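Local coordinates for protein alkaline phosphatase (Thermus thermophilus, PDB 7KWD) that probably hydrolyses phosphate monoesters, working as a homodimeric enzyme whose family employs two zinc ions and one magnesium ion, at residues Q358-S363 and R387-K392; E350-V355 and E367-M372; N278-A283 and Q401-A406; E383-A388 and N407-A412. One frame throughout, in Å; residues are numbered along the deposited sequence.

Interaction 1: Q358-S363 and R387-K392; sequences QAPEAS and RAIREK
Arg390 lays its side chain across the backbone of Gln358 to Pro360, while Ile389, one residue earlier, meets the Pro360 ring; these two helix residues and the proline supply most of the buried surface. The contact is loop-on-helix packing at the surface of the helical region. The connection between helices 349-356 and 362-373 passes over the C-terminal part of helix 379-391, shortly before Glu361 takes the N-cap position of helix 362-373. In the apolar part, the Pro360 ring and the branched Ile389 side chain cross obliquely. Ile389 CG2 lies 4.0 Å from Pro360 CD, and its other branch brings CD1 to 4.0 Å from Pro360 CG. Ile389 also packs on Pro405 and Leu353, so the contact continues into neighbouring apolar side chains. Arg390 works differently. It runs past Pro360 in the opposite direction, its aliphatic carbons touching carbonyl oxygens as they go: CG stands 3.6 Å from Gln358 O, and CD 3.6 Å from Pro360 O. Both oxygens lie obliquely to the guanidinium. The chain then bends, with chi3 at 105°, and NE is brought against Ala359. The carboxylate of Glu361 is too distant to pair with this group, since its OE1 is 6.0 Å from Arg390 NE, though its charge may still be felt there. Ala359 CB touches both NE and NH2, the latter at 3.6 Å. Arg390 NE itself is buried by the contact without a hydrogen-bond partner in the model, and Ala359 CA sits in the guanidinium plane, at its edge, 3.3 Å from that nitrogen.

Interaction 2: E350-V355 and E367-M372; sequences EHMLRV and EAFRAM
Met352 and Met372 slide past each other in opposite directions, with Met352 CG 3.6 Å from Met372 SD. This is helix-helix packing between the consecutive, roughly antiparallel helices 349-356 and 362-373. Two further apolar contacts accompany the pair: Met352 CE approaches Ala368 CB at 4.2 Å, and Val355 CG1 meets Met372 CE. Aromatic contacts form the second group. With chi3 at 62°, the bent end of Met352 sets its methyl over one face of Phe369, offset toward CD1 and CE1, CE lying 3.6 Å from the ring centroid in a CH-pi contact, with the sulfur farther off in a Met-aromatic contact. Met372 SD instead meets the edge of His351, in the ring plane and 3.8 Å from CD2. An alanine in place of Met352 would probably open a gap over the Phe369 face and deprive Met372 SD of its closest neighbour across the contact. Arg370 grips Glu367 side-on within its own helix, NE to OE1 and NH2 to OE2, whereas Glu350 reaches Arg273 of helix 273-280 in a salt bridge. The two helical segments run at 138°, their axes 10.6 Å apart, and helix 406-412 closes over the pair, its Met409 touching Met352, Leu353 and Phe369.

Interaction 3: N278-A283 and Q401-A406; sequences NHLNDA and QGVQPA. With ZN (zinc ion), chain F.
Val403 packs directly against a zinc ligand, touching both its ring and its backbone. The valine CG2 lies 4.0 Å from ND1 of His279, while CB comes within 3.3 Å of His279 O, the two side chains crossing at about a right angle. On the far side of the imidazole, NE2 binds the zinc ion at 2.2 Å, a site that Asp275 and His433 share. Gly431 O holds ND1 by a hydrogen bond, fixing the rotation of the ring, and Tyr332 of the second subunit packs on it. The helix bearing this histidine ends in a Schellman motif, with Asn281, at positive phi (67°), as its C-prime residue. Its ND2 turns back to Asn278 O, 3.0 Å away and nearly in line with that C=O, and also bonds Ser430 O, while OD1 accepts from Gln401 NE2 at 2.9 Å. The latter donor is tilted 29° from the carbonyl plane, the two amides standing 75° apart, and a water donates to the same oxygen at 2.7 Å. An alanine at Asn281 would probably leave Gln401 NE2 without this acceptor, and Asn278 O and Ser430 O without the side-chain N-H. One residue before Asn281, Leu280 CB meets Ala406 CB at 3.7 Å; Ala406 follows Pro405, which is preceded by a cis peptide.

Interaction 4: E383-A388 and N407-A412; sequences ERVVRA and NTMAWA
Val385 holds CG1 anti to its backbone N (chi1 176°) and CG2 anti to its carbonyl carbon, and the fork reaches two residues of the opposing helix: CG1 lies 4.1 Å from Met409 CG, and CG2 3.6 Å from Ala412 CB. Thr408 supplies the answering group. Its chi1 of -60° puts OG1 beside the backbone N, with CG2 anti to that N. The methyl CG2 thereby approaches Arg384 O at 4.0 Å, and the threonine CB and CG2 both stand equally near Ala388 CB, at 4.0 Å. The hydroxyl is occupied elsewhere, hydrogen-bonded with Gln404 OE1 and with Trp395 N, so this polar atom is satisfied although the residue is buried. These contacts join an antiparallel pair of helices that follow each other in the chain, 379-391 and 406-412. Their segments run at 176°, with axes 9.2 Å apart, and Ala388 and Ala412 each offer a single methyl to a larger partner. The backbones are nearest at Val385 and Met409, whose CA atoms are 5.9 Å apart and whose side chains cross at about a right angle. Around the pair, Val385 also packs on Val365, and Met409 on Phe369, both of helix 362-373. Beside this, Arg384 brings CB to 4.3 Å from Thr408 CG2, and its charged group makes a cation-pi contact with Trp395.

In the fold
Read from the N terminus, interaction 3 opens first, at the end of the zinc-ligand helix 273-280, and closes a long loop only at 401-406. Interactions 1 and 2 both nest within that loop. Interaction 2 folds helix 362-373 back on helix 349-356. Interaction 1 crosses it, starting between its segments and closing on helix 379-391, where interaction 4 has already opened; the two share Arg387 and Ala388. Interaction 4 in turn crosses interaction 3, ending on helix 406-412. Met409 joins interaction 4 to interaction 2, while Asn407 bonds His279 O, tying helix 406-412 to the zinc-ligand helix, and Trp411 bonds Gln401 of the preceding loop.

Interaction 1: Q358-S363 and R387-K392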
loop_
_atom_site.group_PDB
_atom_site.type_symbol
_atom_site.label_atom_id
_atom_site.label_comp_id
_atom_site.label_asym_id
_atom_site.label_seq_id
_atom_site.Cartn_x
_atom_site.Cartn_y
_atom_site.Cartn_z
ATOM N N GLN A 358 35.460 -0.203 5.271
ATOM C CA GLN A 358 35.140 -0.331 6.688
ATOM C C GLN A 358 35.526 0.877 7.533
ATOM O O GLN A 358 35.070 0.987 8.679
ATOM C CB GLN A 358 35.817 -1.589 7.237
ATOM C CG GLN A 358 34.857 -2.747 7.483
ATOM C CD GLN A 358 35.472 -3.838 8.341
ATOM O OE1 GLN A 358 36.082 -3.563 9.383
ATOM N NE2 GLN A 358 35.316 -5.086 7.909
ATOM N N ALA A 359 36.323 1.800 7.015
ATOM C CA ALA A 359 36.717 2.988 7.773
ATOM C C ALA A 359 36.765 4.177 6.828
ATOM O O ALA A 359 37.820 4.762 6.582
ATOM C CB ALA A 359 38.060 2.769 8.466
ATOM N N PRO A 360 35.623 4.536 6.254
ATOM C CA PRO A 360 35.576 5.720 5.397
ATOM C C PRO A 360 35.652 6.988 6.221
ATOM O O PRO A 360 35.273 7.039 7.395
ATOM C CB PRO A 360 34.211 5.601 4.709
ATOM C CG PRO A 360 33.366 4.959 5.775
ATOM C CD PRO A 360 34.285 3.935 6.431
ATOM N N GLU A 361 36.119 8.035 5.556
ATOM C CA GLU A 361 36.128 9.386 6.087
ATOM C C GLU A 361 34.897 10.130 5.590
ATOM O O GLU A 361 34.419 9.896 4.482
ATOM C CB GLU A 361 37.401 10.116 5.650
ATOM C CG GLU A 361 37.823 11.243 6.575
ATOM C CD GLU A 361 38.695 10.762 7.732
ATOM O OE1 GLU A 361 38.641 9.553 8.059
ATOM O OE2 GLU A 361 39.429 11.593 8.314
ATOM N N ALA A 362 34.399 11.040 6.416
ATOM C CA ALA A 362 33.275 11.886 6.044
ATOM C C ALA A 362 33.409 12.453 4.642
ATOM O O ALA A 362 32.441 12.523 3.880
ATOM C CB ALA A 362 33.135 13.042 7.034
ATOM N N SER A 363 34.604 12.881 4.291
ATOM C CA SER A 363 34.786 13.436 2.965
ATOM C C SER A 363 34.554 12.379 1.894
ATOM O O SER A 363 34.128 12.706 0.784
ATOM C CB SER A 363 36.188 14.023 2.856
ATOM O OG SER A 363 37.119 13.034 2.477
ATOM N N ARG A 387 29.525 7.335 11.505
ATOM C CA ARG A 387 29.285 6.702 12.793
ATOM C C ARG A 387 28.525 5.399 12.625
ATOM O O ARG A 387 28.799 4.407 13.310
ATOM C CB ARG A 387 28.517 7.655 13.696
ATOM C CG ARG A 387 29.358 8.843 14.091
ATOM C CD ARG A 387 28.622 9.894 14.908
ATOM N NE ARG A 387 28.197 9.464 16.249
ATOM C CZ ARG A 387 28.962 8.889 17.185
ATOM N NH1 ARG A 387 30.240 8.617 16.966
ATOM N NH2 ARG A 387 28.435 8.576 18.368
ATOM N N ALA A 388 27.550 5.380 11.732
ATOM C CA ALA A 388 26.773 4.164 11.570
ATOM C C ALA A 388 27.648 3.043 11.033
ATOM O O ALA A 388 27.576 1.910 11.519
ATOM C CB ALA A 388 25.576 4.442 10.659
ATOM N N ILE A 389 28.504 3.347 10.057
ATOM C CA ILE A 389 29.379 2.327 9.487
ATOM C C ILE A 389 30.446 1.900 10.487
ATOM O O ILE A 389 30.767 0.712 10.602
ATOM C CB ILE A 389 30.052 2.851 8.203
ATOM C CG1 ILE A 389 29.040 3.015 7.061
ATOM C CG2 ILE A 389 31.150 1.901 7.760
ATOM C CD1 ILE A 389 29.476 4.003 5.938
ATOM N N ARG A 390 31.057 2.857 11.177
ATOM C CA ARG A 390 32.257 2.570 11.955
ATOM C C ARG A 390 31.958 2.218 13.401
ATOM O O ARG A 390 32.635 1.352 13.962
ATOM C CB ARG A 390 33.208 3.760 11.881
ATOM C CG ARG A 390 33.927 3.850 10.528
ATOM C CD ARG A 390 34.808 5.089 10.412
ATOM N NE ARG A 390 36.209 4.718 10.538
ATOM C CZ ARG A 390 36.977 5.023 11.581
ATOM N NH1 ARG A 390 36.497 5.732 12.597
ATOM N NH2 ARG A 390 38.233 4.619 11.602
ATOM N N GLU A 391 30.938 2.826 14.003
ATOM C CA GLU A 391 30.637 2.602 15.407
ATOM C C GLU A 391 29.280 1.967 15.662
ATOM O O GLU A 391 28.851 1.904 16.823
ATOM C CB GLU A 391 30.669 3.919 16.178
ATOM C CG GLU A 391 31.927 4.711 16.036
ATOM C CD GLU A 391 31.772 6.051 16.706
ATOM O OE1 GLU A 391 31.313 6.079 17.877
ATOM O OE2 GLU A 391 32.069 7.068 16.041
ATOM N N LYS A 392 28.569 1.548 14.625
ATOM C CA LYS A 392 27.215 1.014 14.793
ATOM C C LYS A 392 26.346 1.948 15.628
ATOM O O LYS A 392 25.539 1.527 16.465
ATOM C CB LYS A 392 27.275 -0.388 15.384
ATOM C CG LYS A 392 28.246 -1.268 14.583
ATOM C CD LYS A 392 27.862 -2.744 14.594
ATOM C CE LYS A 392 29.014 -3.620 14.076
ATOM N NZ LYS A 392 30.272 -2.848 13.783
#

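Interaction 2: E350-V355 and E367-M372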
loop_
_atom_site.group_PDB
_atom_site.type_symbol
_atom_site.label_atom_id
_atom_site.label_comp_id
_atom_site.label_asym_id
_atom_site.label_seq_id
_atom_site.Cartn_x
_atom_site.Cartn_y
_atom_site.Cartn_z
ATOM N N GLU A 350 24.205 -0.466 -1.245
ATOM C CA GLU A 350 25.032 -1.657 -1.063
ATOM C C GLU A 350 26.363 -1.495 -1.759
ATOM O O GLU A 350 27.411 -1.888 -1.230
ATOM C CB GLU A 350 24.287 -2.881 -1.602
ATOM C CG GLU A 350 25.129 -4.140 -1.775
ATOM C CD GLU A 350 24.302 -5.320 -2.302
ATOM O OE1 GLU A 350 24.388 -5.625 -3.513
ATOM O OE2 GLU A 350 23.556 -5.933 -1.508
ATOM N N HIS A 351 26.333 -0.918 -2.954
ATOM C CA HIS A 351 27.565 -0.694 -3.699
ATOM C C HIS A 351 28.362 0.441 -3.086
ATOM O O HIS A 351 29.572 0.311 -2.875
ATOM C CB HIS A 351 27.207 -0.416 -5.135
ATOM C CG HIS A 351 28.374 -0.204 -6.026
ATOM N ND1 HIS A 351 29.009 -1.240 -6.669
ATOM C CD2 HIS A 351 29.000 0.930 -6.414
ATOM C CE1 HIS A 351 29.973 -0.750 -7.422
ATOM N NE2 HIS A 351 29.985 0.564 -7.289
ATOM N N MET A 352 27.689 1.536 -2.732
ATOM C CA MET A 352 28.341 2.602 -1.985
ATOM C C MET A 352 29.073 2.044 -0.773
ATOM O O MET A 352 30.262 2.302 -0.587
ATOM C CB MET A 352 27.312 3.656 -1.567
ATOM C CG MET A 352 26.749 4.451 -2.774
ATOM S SD MET A 352 25.298 5.502 -2.416
ATOM C CE MET A 352 26.090 6.633 -1.187
ATOM N N LEU A 353 28.382 1.258 0.058
ATOM C CA LEU A 353 29.027 0.705 1.244
ATOM C C LEU A 353 30.251 -0.117 0.851
ATOM O O LEU A 353 31.302 -0.048 1.496
ATOM C CB LEU A 353 28.041 -0.150 2.016
ATOM C CG LEU A 353 27.391 0.375 3.288
ATOM C CD1 LEU A 353 27.603 1.852 3.526
ATOM C CD2 LEU A 353 25.878 0.066 3.302
ATOM N N ARG A 354 30.140 -0.892 -0.215
ATOM C CA ARG A 354 31.282 -1.671 -0.676
ATOM C C ARG A 354 32.439 -0.748 -1.047
ATOM O O ARG A 354 33.572 -0.949 -0.612
ATOM C CB ARG A 354 30.813 -2.530 -1.841
ATOM C CG ARG A 354 31.685 -3.643 -2.285
ATOM C CD ARG A 354 30.975 -4.343 -3.447
ATOM N NE ARG A 354 29.769 -5.056 -3.008
ATOM C CZ ARG A 354 28.602 -5.115 -3.667
ATOM N NH1 ARG A 354 28.407 -4.481 -4.842
ATOM N NH2 ARG A 354 27.610 -5.828 -3.131
ATOM N N VAL A 355 32.146 0.312 -1.796
ATOM C CA VAL A 355 33.161 1.266 -2.227
ATOM C C VAL A 355 33.822 1.942 -1.033
ATOM O O VAL A 355 35.035 2.183 -1.017
ATOM C CB VAL A 355 32.522 2.325 -3.150
ATOM C CG1 VAL A 355 33.338 3.605 -3.077
ATOM C CG2 VAL A 355 32.379 1.819 -4.544
ATOM N N GLU A 367 31.561 12.311 -0.989
ATOM C CA GLU A 367 31.812 12.131 -2.410
ATOM C C GLU A 367 30.984 10.985 -2.969
ATOM O O GLU A 367 30.500 11.064 -4.106
ATOM C CB GLU A 367 33.301 11.899 -2.660
ATOM C CG GLU A 367 33.661 11.489 -4.077
ATOM C CD GLU A 367 33.187 12.454 -5.151
ATOM O OE1 GLU A 367 32.726 13.580 -4.823
ATOM O OE2 GLU A 367 33.283 12.067 -6.335
ATOM N N ALA A 368 30.809 9.909 -2.187
ATOM C CA ALA A 368 30.024 8.767 -2.658
ATOM C C ALA A 368 28.570 9.164 -2.909
ATOM O O ALA A 368 28.001 8.845 -3.960
ATOM C CB ALA A 368 30.104 7.625 -1.647
ATOM N N PHE A 369 27.969 9.895 -1.972
ATOM C CA PHE A 369 26.610 10.385 -2.177
ATOM C C PHE A 369 26.512 11.320 -3.380
ATOM O O PHE A 369 25.526 11.268 -4.132
ATOM C CB PHE A 369 26.124 11.082 -0.918
ATOM C CG PHE A 369 25.514 10.148 0.076
ATOM C CD1 PHE A 369 26.319 9.366 0.871
ATOM C CD2 PHE A 369 24.130 10.053 0.213
ATOM C CE1 PHE A 369 25.762 8.496 1.792
ATOM C CE2 PHE A 369 23.567 9.191 1.133
ATOM C CZ PHE A 369 24.389 8.405 1.924
ATOM N N ARG A 370 27.505 12.200 -3.564
ATOM C CA ARG A 370 27.526 13.070 -4.734
ATOM C C ARG A 370 27.563 12.248 -6.012
ATOM O O ARG A 370 26.765 12.458 -6.930
ATOM C CB ARG A 370 28.741 14.005 -4.668
ATOM C CG ARG A 370 28.670 15.291 -5.530
ATOM C CD ARG A 370 30.079 15.870 -5.840
ATOM N NE ARG A 370 30.933 14.879 -6.503
ATOM C CZ ARG A 370 30.743 14.455 -7.751
ATOM N NH1 ARG A 370 29.753 14.961 -8.464
ATOM N NH2 ARG A 370 31.530 13.527 -8.291
ATOM N N ALA A 371 28.487 11.310 -6.099
ATOM C CA ALA A 371 28.684 10.623 -7.361
ATOM C C ALA A 371 27.600 9.595 -7.659
ATOM O O ALA A 371 27.237 9.413 -8.819
ATOM C CB ALA A 371 30.052 9.946 -7.353
ATOM N N MET A 372 27.052 8.942 -6.647
ATOM C CA MET A 372 26.166 7.816 -6.880
ATOM C C MET A 372 24.709 8.092 -6.558
ATOM O O MET A 372 23.845 7.388 -7.091
ATOM C CB MET A 372 26.685 6.604 -6.090
ATOM C CG MET A 372 28.032 6.092 -6.657
ATOM S SD MET A 372 28.792 4.707 -5.762
ATOM C CE MET A 372 30.059 5.574 -4.819
#

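Interaction 3: N278-A283 and Q401-A406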
loop_
_atom_site.group_PDB
_atom_site.type_symbol
_atom_site.label_atom_id
_atom_site.label_comp_id
_atom_site.label_asym_id
_atom_site.label_seq_id
_atom_site.Cartn_x
_atom_site.Cartn_y
_atom_site.Cartn_z
ATOM N N ASN A 278 14.233 -2.390 -0.687
ATOM C CA ASN A 278 13.289 -1.772 0.236
ATOM C C ASN A 278 13.794 -1.867 1.659
ATOM O O ASN A 278 13.528 -0.963 2.467
ATOM C CB ASN A 278 11.911 -2.410 0.111
ATOM C CG ASN A 278 11.190 -1.981 -1.175
ATOM O OD1 ASN A 278 11.504 -0.961 -1.776
ATOM N ND2 ASN A 278 10.232 -2.787 -1.591
ATOM N N HIS A 279 14.483 -2.976 1.989
ATOM C CA HIS A 279 15.157 -3.104 3.279
ATOM C C HIS A 279 16.194 -1.996 3.472
ATOM O O HIS A 279 16.259 -1.375 4.539
ATOM C CB HIS A 279 15.836 -4.470 3.386
ATOM C CG HIS A 279 14.924 -5.582 3.788
ATOM N ND1 HIS A 279 14.139 -5.524 4.918
ATOM C CD2 HIS A 279 14.664 -6.782 3.210
ATOM C CE1 HIS A 279 13.456 -6.646 5.035
ATOM N NE2 HIS A 279 13.773 -7.429 4.022
ATOM N N LEU A 280 17.017 -1.734 2.440
ATOM C CA LEU A 280 17.977 -0.635 2.541
ATOM C C LEU A 280 17.309 0.742 2.654
ATOM O O LEU A 280 17.965 1.700 3.068
ATOM C CB LEU A 280 18.900 -0.595 1.326
ATOM C CG LEU A 280 19.512 -1.911 0.880
ATOM C CD1 LEU A 280 20.401 -1.706 -0.296
ATOM C CD2 LEU A 280 20.271 -2.525 2.010
ATOM N N ASN A 281 16.038 0.863 2.285
ATOM C CA ASN A 281 15.351 2.155 2.160
ATOM C C ASN A 281 15.961 2.950 1.011
ATOM O O ASN A 281 16.153 4.158 1.133
ATOM C CB ASN A 281 15.406 2.985 3.435
ATOM C CG ASN A 281 14.423 2.537 4.500
ATOM O OD1 ASN A 281 14.214 3.274 5.448
ATOM N ND2 ASN A 281 13.851 1.329 4.368
ATOM N N ASP A 282 16.306 2.265 -0.071
ATOM C CA ASP A 282 16.942 2.855 -1.240
ATOM C C ASP A 282 15.945 2.857 -2.404
ATOM O O ASP A 282 15.868 1.914 -3.199
ATOM C CB ASP A 282 18.202 2.089 -1.587
ATOM C CG ASP A 282 18.942 2.685 -2.765
ATOM O OD1 ASP A 282 18.364 3.549 -3.476
ATOM O OD2 ASP A 282 20.101 2.277 -2.995
ATOM N N ALA A 283 15.212 3.969 -2.530
ATOM C CA ALA A 283 14.175 4.059 -3.551
ATOM C C ALA A 283 14.716 3.892 -4.964
ATOM O O ALA A 283 14.022 3.358 -5.848
ATOM C CB ALA A 283 13.443 5.402 -3.406
ATOM N N GLN A 401 13.784 1.375 12.235
ATOM C CA GLN A 401 14.670 1.371 11.072
ATOM C C GLN A 401 15.731 0.287 11.278
ATOM O O GLN A 401 16.895 0.559 11.572
ATOM C CB GLN A 401 15.266 2.755 10.879
ATOM C CG GLN A 401 14.237 3.892 10.684
ATOM C CD GLN A 401 13.704 4.026 9.248
ATOM O OE1 GLN A 401 12.975 4.974 8.945
ATOM N NE2 GLN A 401 14.054 3.073 8.377
ATOM N N GLY A 402 15.338 -0.957 11.054
ATOM C CA GLY A 402 16.091 -2.111 11.505
ATOM C C GLY A 402 17.188 -2.611 10.588
ATOM O O GLY A 402 17.801 -3.645 10.867
ATOM N N VAL A 403 17.468 -1.927 9.499
ATOM C CA VAL A 403 18.475 -2.359 8.541
ATOM C C VAL A 403 19.538 -1.270 8.464
ATOM O O VAL A 403 19.249 -0.125 8.075
ATOM C CB VAL A 403 17.843 -2.652 7.175
ATOM C CG1 VAL A 403 18.926 -2.907 6.141
ATOM C CG2 VAL A 403 16.880 -3.867 7.294
ATOM N N GLN A 404 20.761 -1.618 8.855
ATOM C CA GLN A 404 21.806 -0.626 9.072
ATOM C C GLN A 404 23.118 -1.137 8.526
ATOM O O GLN A 404 23.372 -2.342 8.540
ATOM C CB GLN A 404 21.939 -0.294 10.564
ATOM C CG GLN A 404 20.659 0.238 11.201
ATOM C CD GLN A 404 20.380 1.668 10.772
ATOM O OE1 GLN A 404 21.205 2.274 10.092
ATOM N NE2 GLN A 404 19.223 2.212 11.169
ATOM N N PRO A 405 23.980 -0.240 8.030
ATOM C CA PRO A 405 23.767 1.208 8.151
ATOM C C PRO A 405 22.884 1.860 7.076
ATOM O O PRO A 405 22.701 3.070 7.105
ATOM C CB PRO A 405 25.191 1.760 8.044
ATOM C CG PRO A 405 25.876 0.805 7.105
ATOM C CD PRO A 405 25.255 -0.557 7.357
ATOM N N ALA A 406 22.307 1.067 6.173
ATOM C CA ALA A 406 21.614 1.641 5.020
ATOM C C ALA A 406 20.507 2.604 5.422
ATOM O O ALA A 406 20.324 3.640 4.770
ATOM C CB ALA A 406 21.036 0.536 4.145
HETATM ZN ZN ZN F . 12.855 -9.256 3.151
HETATM O O HOH W 1 14.471 5.893 6.053
#

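Interaction 4: E383-A388 and N407-A412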
loop_
_atom_site.group_PDB
_atom_site.type_symbol
_atom_site.label_atom_id
_atom_site.label_comp_id
_atom_site.label_asym_id
_atom_site.label_seq_id
_atom_site.Cartn_x
_atom_site.Cartn_y
_atom_site.Cartn_z
ATOM N N GLU A 383 28.721 12.670 8.706
ATOM C CA GLU A 383 29.268 12.135 9.950
ATOM C C GLU A 383 28.364 11.055 10.515
ATOM O O GLU A 383 28.839 10.065 11.077
ATOM C CB GLU A 383 29.480 13.228 11.006
ATOM C CG GLU A 383 30.287 14.449 10.526
ATOM C CD GLU A 383 31.813 14.331 10.687
ATOM O OE1 GLU A 383 32.411 13.264 10.382
ATOM O OE2 GLU A 383 32.420 15.347 11.094
ATOM N N ARG A 384 27.047 11.241 10.400
ATOM C CA ARG A 384 26.137 10.199 10.853
ATOM C C ARG A 384 26.405 8.898 10.113
ATOM O O ARG A 384 26.407 7.818 10.710
ATOM C CB ARG A 384 24.696 10.635 10.639
ATOM C CG ARG A 384 24.161 11.659 11.622
ATOM C CD ARG A 384 22.679 11.800 11.333
ATOM N NE ARG A 384 22.059 13.049 11.759
ATOM C CZ ARG A 384 21.955 13.425 13.021
ATOM N NH1 ARG A 384 22.461 12.649 13.977
ATOM N NH2 ARG A 384 21.340 14.559 13.330
ATOM N N VAL A 385 26.626 8.989 8.805
ATOM C CA VAL A 385 26.939 7.799 8.027
ATOM C C VAL A 385 28.238 7.171 8.519
ATOM O O VAL A 385 28.356 5.944 8.610
ATOM C CB VAL A 385 27.019 8.148 6.528
ATOM C CG1 VAL A 385 27.445 6.944 5.736
ATOM C CG2 VAL A 385 25.681 8.670 5.989
ATOM N N VAL A 386 29.254 7.999 8.796
ATOM C CA VAL A 386 30.519 7.455 9.289
ATOM C C VAL A 386 30.287 6.718 10.600
ATOM O O VAL A 386 30.748 5.581 10.791
ATOM C CB VAL A 386 31.569 8.571 9.446
ATOM C CG1 VAL A 386 32.860 8.006 10.068
ATOM C CG2 VAL A 386 31.857 9.214 8.100
ATOM N N ARG A 387 29.525 7.335 11.505
ATOM C CA ARG A 387 29.285 6.702 12.793
ATOM C C ARG A 387 28.525 5.399 12.625
ATOM O O ARG A 387 28.799 4.407 13.310
ATOM C CB ARG A 387 28.517 7.655 13.696
ATOM C CG ARG A 387 29.358 8.843 14.091
ATOM C CD ARG A 387 28.622 9.894 14.908
ATOM N NE ARG A 387 28.197 9.464 16.249
ATOM C CZ ARG A 387 28.962 8.889 17.185
ATOM N NH1 ARG A 387 30.240 8.617 16.966
ATOM N NH2 ARG A 387 28.435 8.576 18.368
ATOM N N ALA A 388 27.550 5.380 11.732
ATOM C CA ALA A 388 26.773 4.164 11.570
ATOM C C ALA A 388 27.648 3.043 11.033
ATOM O O ALA A 388 27.576 1.910 11.519
ATOM C CB ALA A 388 25.576 4.442 10.659
ATOM N N ASN A 407 19.737 2.284 6.472
ATOM C CA ASN A 407 18.625 3.160 6.818
ATOM C C ASN A 407 19.119 4.505 7.348
ATOM O O ASN A 407 18.460 5.530 7.152
ATOM C CB ASN A 407 17.680 2.522 7.853
ATOM C CG ASN A 407 16.844 1.334 7.302
ATOM O OD1 ASN A 407 16.068 0.749 8.054
ATOM N ND2 ASN A 407 17.007 0.979 6.025
ATOM N N THR A 408 20.254 4.524 8.055
ATOM C CA THR A 408 20.835 5.814 8.425
ATOM C C THR A 408 21.262 6.569 7.173
ATOM O O THR A 408 21.087 7.791 7.073
ATOM C CB THR A 408 22.020 5.621 9.379
ATOM O OG1 THR A 408 21.575 4.954 10.569
ATOM C CG2 THR A 408 22.621 6.979 9.776
ATOM N N MET A 409 21.809 5.851 6.189
ATOM C CA MET A 409 22.133 6.481 4.914
ATOM C C MET A 409 20.901 7.147 4.309
ATOM O O MET A 409 20.972 8.274 3.810
ATOM C CB MET A 409 22.723 5.433 3.972
ATOM C CG MET A 409 24.105 4.947 4.427
ATOM S SD MET A 409 24.783 3.564 3.509
ATOM C CE MET A 409 25.318 4.375 1.991
ATOM N N ALA A 410 19.750 6.478 4.370
ATOM C CA ALA A 410 18.560 7.048 3.755
ATOM C C ALA A 410 18.150 8.323 4.466
ATOM O O ALA A 410 17.868 9.342 3.824
ATOM C CB ALA A 410 17.420 6.030 3.768
ATOM N N TRP A 411 18.180 8.299 5.802
ATOM C CA TRP A 411 17.854 9.485 6.571
ATOM C C TRP A 411 18.897 10.575 6.392
ATOM O O TRP A 411 18.562 11.764 6.453
ATOM C CB TRP A 411 17.716 9.126 8.047
ATOM C CG TRP A 411 16.357 8.635 8.410
ATOM C CD1 TRP A 411 15.978 7.340 8.630
ATOM C CD2 TRP A 411 15.192 9.439 8.619
ATOM N NE1 TRP A 411 14.647 7.293 8.963
ATOM C CE2 TRP A 411 14.143 8.571 8.953
ATOM C CE3 TRP A 411 14.930 10.812 8.546
ATOM C CZ2 TRP A 411 12.856 9.030 9.217
ATOM C CZ3 TRP A 411 13.661 11.262 8.805
ATOM C CH2 TRP A 411 12.635 10.372 9.129
ATOM N N ALA A 412 20.146 10.198 6.146
ATOM C CA ALA A 412 21.183 11.197 5.902
ATOM C C ALA A 412 20.883 12.022 4.657
ATOM O O ALA A 412 21.262 13.199 4.594
ATOM C CB ALA A 412 22.544 10.501 5.800
#